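Local coordinates for beta-1,4-exocellulase (Thermobifida fusca, PDB 4B4H), which probably hydrolyses the beta-1,4 bonds of cellulose from chain ends to release cellobiose, here represented by the catalytic domain of the longer enzyme, at residues A[18-31]-A[403-415]. Sequence-based numbering, arbitrary orientation.
Sequences WSAKAAAEPGGSAV and HWFSAQFRELLAN
Helix 16-24 and the type II turn from Glu25 to Gly28 lie against the loop at Trp404 and helix 406-414, with Lys21 CA 7.6 Å from Trp404 CA and Gly28 CA 7.5 Å from Leu413 CA. Glu25 CB and CG pack obliquely against the Phe409 ring, on its CD2 and CE2 side; a bend at chi2 (-75°) then swings the carboxylate toward Trp404 and Ser406. There OE2 accepts two hydrogen bonds, both donors somewhat out of the carboxylate plane: on its anti side from Trp404 NE1, 2.8 Å away with an N-H...O angle of 155°, and on its syn side from Ser406 OG at 2.6 Å. A glutamate suits this place because its methylenes pack on an aromatic ring while its end takes polar donors. Trp404 also offers a flat face, over which Lys21 CB sits 3.6 Å from the six-membered ring's centroid, a CH-pi contact. Trp18 meets the indole obliquely; its NE1 is hydrogen-bonded to Pro355 O, and its side chain comes within about 4 Å of that of Glu357, a predicted substrate-binding residue. Small Ala22 admits Phe409 CZ, which Val31 CG2 also touches. Leu413 CD2 lies against the turn backbone at Pro26 O and Gly27 C, and its CD1 meets Val31 CG2; Gly27 suits its positive phi (81°). The two donors probably stabilise Glu25 as a carboxylate and fix its rotation, with apolar packing beside it.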
loop_
_atom_site.group_PDB
_atom_site.type_symbol
_atom_site.label_atom_id
_atom_site.label_comp_id
_atom_site.label_asym_id
_atom_site.label_seq_id
_atom_site.Cartn_x
_atom_site.Cartn_y
_atom_site.Cartn_z
ATOM N N TRP A 18 9.762 13.872 7.072
ATOM C CA TRP A 18 8.849 14.117 5.954
ATOM C C TRP A 18 8.268 15.509 5.982
ATOM O O TRP A 18 8.226 16.201 4.960
ATOM C CB TRP A 18 7.727 13.075 5.903
ATOM C CG TRP A 18 6.740 13.386 4.797
ATOM C CD1 TRP A 18 6.871 13.123 3.438
ATOM C CD2 TRP A 18 5.468 14.117 4.915
ATOM N NE1 TRP A 18 5.792 13.611 2.732
ATOM C CE2 TRP A 18 4.917 14.210 3.560
ATOM C CE3 TRP A 18 4.755 14.670 5.969
ATOM C CZ2 TRP A 18 3.714 14.831 3.301
ATOM C CZ3 TRP A 18 3.536 15.300 5.691
ATOM C CH2 TRP A 18 3.027 15.367 4.391
ATOM N N SER A 19 7.808 15.935 7.156
ATOM C CA SER A 19 7.174 17.239 7.296
ATOM C C SER A 19 8.045 18.390 6.772
ATOM O O SER A 19 7.519 19.337 6.169
ATOM C CB SER A 19 6.785 17.500 8.753
ATOM O OG SER A 19 6.107 18.742 8.859
ATOM N N ALA A 20 9.354 18.300 7.012
ATOM C CA ALA A 20 10.288 19.360 6.642
ATOM C C ALA A 20 10.455 19.485 5.127
ATOM O O ALA A 20 10.694 20.577 4.616
ATOM C CB ALA A 20 11.638 19.150 7.319
ATOM N N LYS A 21 10.304 18.375 4.406
ATOM C CA LYS A 21 10.374 18.410 2.941
ATOM C C LYS A 21 9.079 18.922 2.306
ATOM O O LYS A 21 9.112 19.566 1.258
ATOM C CB LYS A 21 10.725 17.032 2.379
ATOM C CG LYS A 21 12.012 16.458 2.929
ATOM C CD LYS A 21 12.215 15.037 2.444
ATOM C CE LYS A 21 13.694 14.692 2.449
ATOM N NZ LYS A 21 14.249 14.595 3.828
ATOM N N ALA A 22 7.949 18.629 2.948
ATOM C CA ALA A 22 6.636 19.050 2.475
ATOM C C ALA A 22 6.448 20.555 2.663
ATOM O O ALA A 22 6.063 21.258 1.717
ATOM C CB ALA A 22 5.544 18.273 3.202
ATOM N N ALA A 23 6.760 21.038 3.868
ATOM C CA ALA A 23 6.640 22.463 4.205
ATOM C C ALA A 23 7.567 23.351 3.376
ATOM O O ALA A 23 7.299 24.545 3.223
ATOM C CB ALA A 23 6.884 22.693 5.695
ATOM N N ALA A 24 8.653 22.769 2.859
ATOM C CA ALA A 24 9.628 23.507 2.053
ATOM C C ALA A 24 9.159 23.785 0.630
ATOM O O ALA A 24 9.657 24.702 -0.024
ATOM C CB ALA A 24 10.952 22.771 2.020
ATOM N N GLU A 25 8.222 22.979 0.138
ATOM C CA GLU A 25 7.656 23.194 -1.191
ATOM C C GLU A 25 6.613 24.298 -1.162
ATOM O O GLU A 25 5.876 24.415 -0.187
ATOM C CB GLU A 25 7.020 21.910 -1.713
ATOM C CG GLU A 25 8.014 20.780 -1.895
ATOM C CD GLU A 25 8.895 20.950 -3.116
ATOM O OE1 GLU A 25 8.639 21.860 -3.939
ATOM O OE2 GLU A 25 9.848 20.159 -3.263
ATOM N N PRO A 26 6.536 25.105 -2.237
ATOM C CA PRO A 26 5.502 26.143 -2.294
ATOM C C PRO A 26 4.121 25.579 -1.976
ATOM O O PRO A 26 3.623 24.704 -2.681
ATOM C CB PRO A 26 5.574 26.638 -3.745
ATOM C CG PRO A 26 6.971 26.344 -4.167
ATOM C CD PRO A 26 7.384 25.097 -3.442
ATOM N N GLY A 27 3.533 26.052 -0.882
ATOM C CA GLY A 27 2.204 25.614 -0.457
ATOM C C GLY A 27 2.184 24.294 0.292
ATOM O O GLY A 27 1.124 23.827 0.704
ATOM N N GLY A 28 3.364 23.704 0.478
ATOM C CA GLY A 28 3.497 22.426 1.166
ATOM C C GLY A 28 3.119 22.441 2.636
ATOM O O GLY A 28 2.819 21.401 3.207
ATOM N N SER A 29 3.123 23.616 3.264
ATOM C CA SER A 29 2.766 23.692 4.684
ATOM C C SER A 29 1.343 23.204 4.955
ATOM O O SER A 29 1.055 22.704 6.048
ATOM C CB SER A 29 2.981 25.101 5.252
ATOM O OG SER A 29 2.011 26.002 4.742
ATOM N N ALA A 30 0.477 23.330 3.946
ATOM C CA ALA A 30 -0.931 22.928 4.025
ATOM C C ALA A 30 -1.107 21.449 4.361
ATOM O O ALA A 30 -2.115 21.048 4.940
ATOM C CB ALA A 30 -1.642 23.252 2.723
ATOM N N VAL A 31 -0.118 20.648 3.995
ATOM C CA VAL A 31 -0.169 19.217 4.277
ATOM C C VAL A 31 1.004 18.718 5.101
ATOM O O VAL A 31 1.075 17.541 5.393
ATOM C CB VAL A 31 -0.292 18.367 2.989
ATOM C CG1 VAL A 31 -1.646 18.578 2.335
ATOM C CG2 VAL A 31 0.838 18.679 2.018
ATOM N N HIS A 403 13.514 9.059 -2.383
ATOM C CA HIS A 403 14.153 10.366 -2.513
ATOM C C HIS A 403 13.113 11.377 -2.882
ATOM O O HIS A 403 12.134 11.047 -3.525
ATOM C CB HIS A 403 15.232 10.323 -3.589
ATOM C CG HIS A 403 16.529 9.701 -3.133
ATOM N ND1 HIS A 403 17.724 10.122 -3.584
ATOM C CD2 HIS A 403 16.790 8.680 -2.217
ATOM C CE1 HIS A 403 18.704 9.394 -3.007
ATOM N NE2 HIS A 403 18.133 8.519 -2.165
ATOM N N TRP A 404 13.329 12.621 -2.482
ATOM C CA TRP A 404 12.345 13.660 -2.709
ATOM C C TRP A 404 12.120 13.947 -4.178
ATOM O O TRP A 404 13.078 14.124 -4.932
ATOM C CB TRP A 404 12.730 14.933 -1.970
ATOM C CG TRP A 404 11.545 15.842 -1.877
ATOM C CD1 TRP A 404 11.330 17.024 -2.572
ATOM C CD2 TRP A 404 10.327 15.625 -1.092
ATOM N NE1 TRP A 404 10.105 17.554 -2.256
ATOM C CE2 TRP A 404 9.455 16.762 -1.372
ATOM C CE3 TRP A 404 9.890 14.635 -0.214
ATOM C CZ2 TRP A 404 8.214 16.896 -0.776
ATOM C CZ3 TRP A 404 8.639 14.776 0.379
ATOM C CH2 TRP A 404 7.822 15.880 0.107
ATOM N N PHE A 405 10.855 13.988 -4.599
ATOM C CA PHE A 405 10.499 14.191 -6.010
ATOM C C PHE A 405 9.623 15.434 -6.111
ATOM O O PHE A 405 8.403 15.348 -5.959
ATOM C CB PHE A 405 9.769 12.940 -6.521
ATOM C CG PHE A 405 9.588 12.861 -8.021
ATOM C CD1 PHE A 405 10.141 13.790 -8.895
ATOM C CD2 PHE A 405 8.852 11.809 -8.561
ATOM C CE1 PHE A 405 9.950 13.681 -10.271
ATOM C CE2 PHE A 405 8.656 11.691 -9.926
ATOM C CZ PHE A 405 9.205 12.630 -10.792
ATOM N N SER A 406 10.259 16.588 -6.341
ATOM C CA SER A 406 9.578 17.883 -6.220
ATOM C C SER A 406 8.504 18.111 -7.285
ATOM O O SER A 406 7.372 18.513 -6.972
ATOM C CB SER A 406 10.590 19.039 -6.209
ATOM O OG SER A 406 9.942 20.254 -5.866
ATOM N N ALA A 407 8.853 17.870 -8.545
ATOM C CA ALA A 407 7.865 17.896 -9.615
ATOM C C ALA A 407 6.607 17.076 -9.258
ATOM O O ALA A 407 5.481 17.561 -9.415
ATOM C CB ALA A 407 8.478 17.443 -10.936
ATOM N N GLN A 408 6.793 15.873 -8.726
ATOM C CA GLN A 408 5.660 15.041 -8.327
ATOM C C GLN A 408 4.899 15.600 -7.128
ATOM O O GLN A 408 3.673 15.514 -7.089
ATOM C CB GLN A 408 6.115 13.613 -8.029
ATOM C CG GLN A 408 4.986 12.588 -7.965
ATOM C CD GLN A 408 5.374 11.326 -7.214
ATOM O OE1 GLN A 408 6.212 11.351 -6.319
ATOM N NE2 GLN A 408 4.751 10.218 -7.582
ATOM N N PHE A 409 5.613 16.152 -6.148
ATOM C CA PHE A 409 4.912 16.736 -5.002
ATOM C C PHE A 409 4.046 17.940 -5.404
ATOM O O PHE A 409 2.886 18.042 -5.001
ATOM C CB PHE A 409 5.857 17.097 -3.852
ATOM C CG PHE A 409 5.146 17.646 -2.646
ATOM C CD1 PHE A 409 4.682 16.797 -1.633
ATOM C CD2 PHE A 409 4.944 19.022 -2.516
ATOM C CE1 PHE A 409 4.027 17.317 -0.522
ATOM C CE2 PHE A 409 4.277 19.535 -1.412
ATOM C CZ PHE A 409 3.830 18.682 -0.418
ATOM N N ARG A 410 4.612 18.857 -6.182
ATOM C CA ARG A 410 3.830 19.996 -6.686
ATOM C C ARG A 410 2.568 19.569 -7.446
ATOM O O ARG A 410 1.500 20.168 -7.273
ATOM C CB ARG A 410 4.689 20.911 -7.567
ATOM C CG ARG A 410 5.753 21.660 -6.796
ATOM C CD ARG A 410 6.829 22.194 -7.717
ATOM N NE ARG A 410 6.371 23.242 -8.629
ATOM C CZ ARG A 410 6.836 23.410 -9.870
ATOM N NH1 ARG A 410 7.757 22.587 -10.359
ATOM N NH2 ARG A 410 6.376 24.393 -10.629
ATOM N N GLU A 411 2.685 18.554 -8.295
ATOM C CA GLU A 411 1.550 18.003 -9.027
ATOM C C GLU A 411 0.541 17.343 -8.100
ATOM O O GLU A 411 -0.667 17.603 -8.193
ATOM C CB GLU A 411 1.996 16.996 -10.084
ATOM C CG GLU A 411 0.843 16.511 -10.942
ATOM C CD GLU A 411 1.284 15.669 -12.114
ATOM O OE1 GLU A 411 1.737 14.517 -11.909
ATOM O OE2 GLU A 411 1.144 16.157 -13.252
ATOM N N LEU A 412 1.033 16.488 -7.204
ATOM C CA LEU A 412 0.167 15.841 -6.219
ATOM C C LEU A 412 -0.587 16.885 -5.432
ATOM O O LEU A 412 -1.772 16.726 -5.194
ATOM C CB LEU A 412 0.945 14.928 -5.268
ATOM C CG LEU A 412 1.508 13.612 -5.833
ATOM C CD1 LEU A 412 2.530 12.973 -4.903
ATOM C CD2 LEU A 412 0.431 12.598 -6.205
ATOM N N LEU A 413 0.129 17.941 -5.043
ATOM C CA LEU A 413 -0.439 19.016 -4.256
ATOM C C LEU A 413 -1.512 19.788 -5.025
ATOM O O LEU A 413 -2.552 20.080 -4.456
ATOM C CB LEU A 413 0.659 19.959 -3.772
ATOM C CG LEU A 413 0.264 21.016 -2.745
ATOM C CD1 LEU A 413 0.076 20.369 -1.383
ATOM C CD2 LEU A 413 1.317 22.097 -2.659
ATOM N N ALA A 414 -1.280 20.109 -6.298
ATOM C CA ALA A 414 -2.275 20.875 -7.070
ATOM C C ALA A 414 -3.507 20.035 -7.427
ATOM O O ALA A 414 -4.607 20.564 -7.670
ATOM C CB ALA A 414 -1.643 21.479 -8.322
ATOM N N ASN A 415 -3.332 18.721 -7.439
ATOM C CA ASN A 415 -4.396 17.796 -7.824
ATOM C C ASN A 415 -5.112 17.150 -6.631
ATOM O O ASN A 415 -5.917 16.240 -6.792
ATOM C CB ASN A 415 -3.838 16.741 -8.788
ATOM C CG ASN A 415 -3.587 17.288 -10.174
ATOM O OD1 ASN A 415 -4.076 18.356 -10.533
ATOM N ND2 ASN A 415 -2.811 16.544 -10.976
#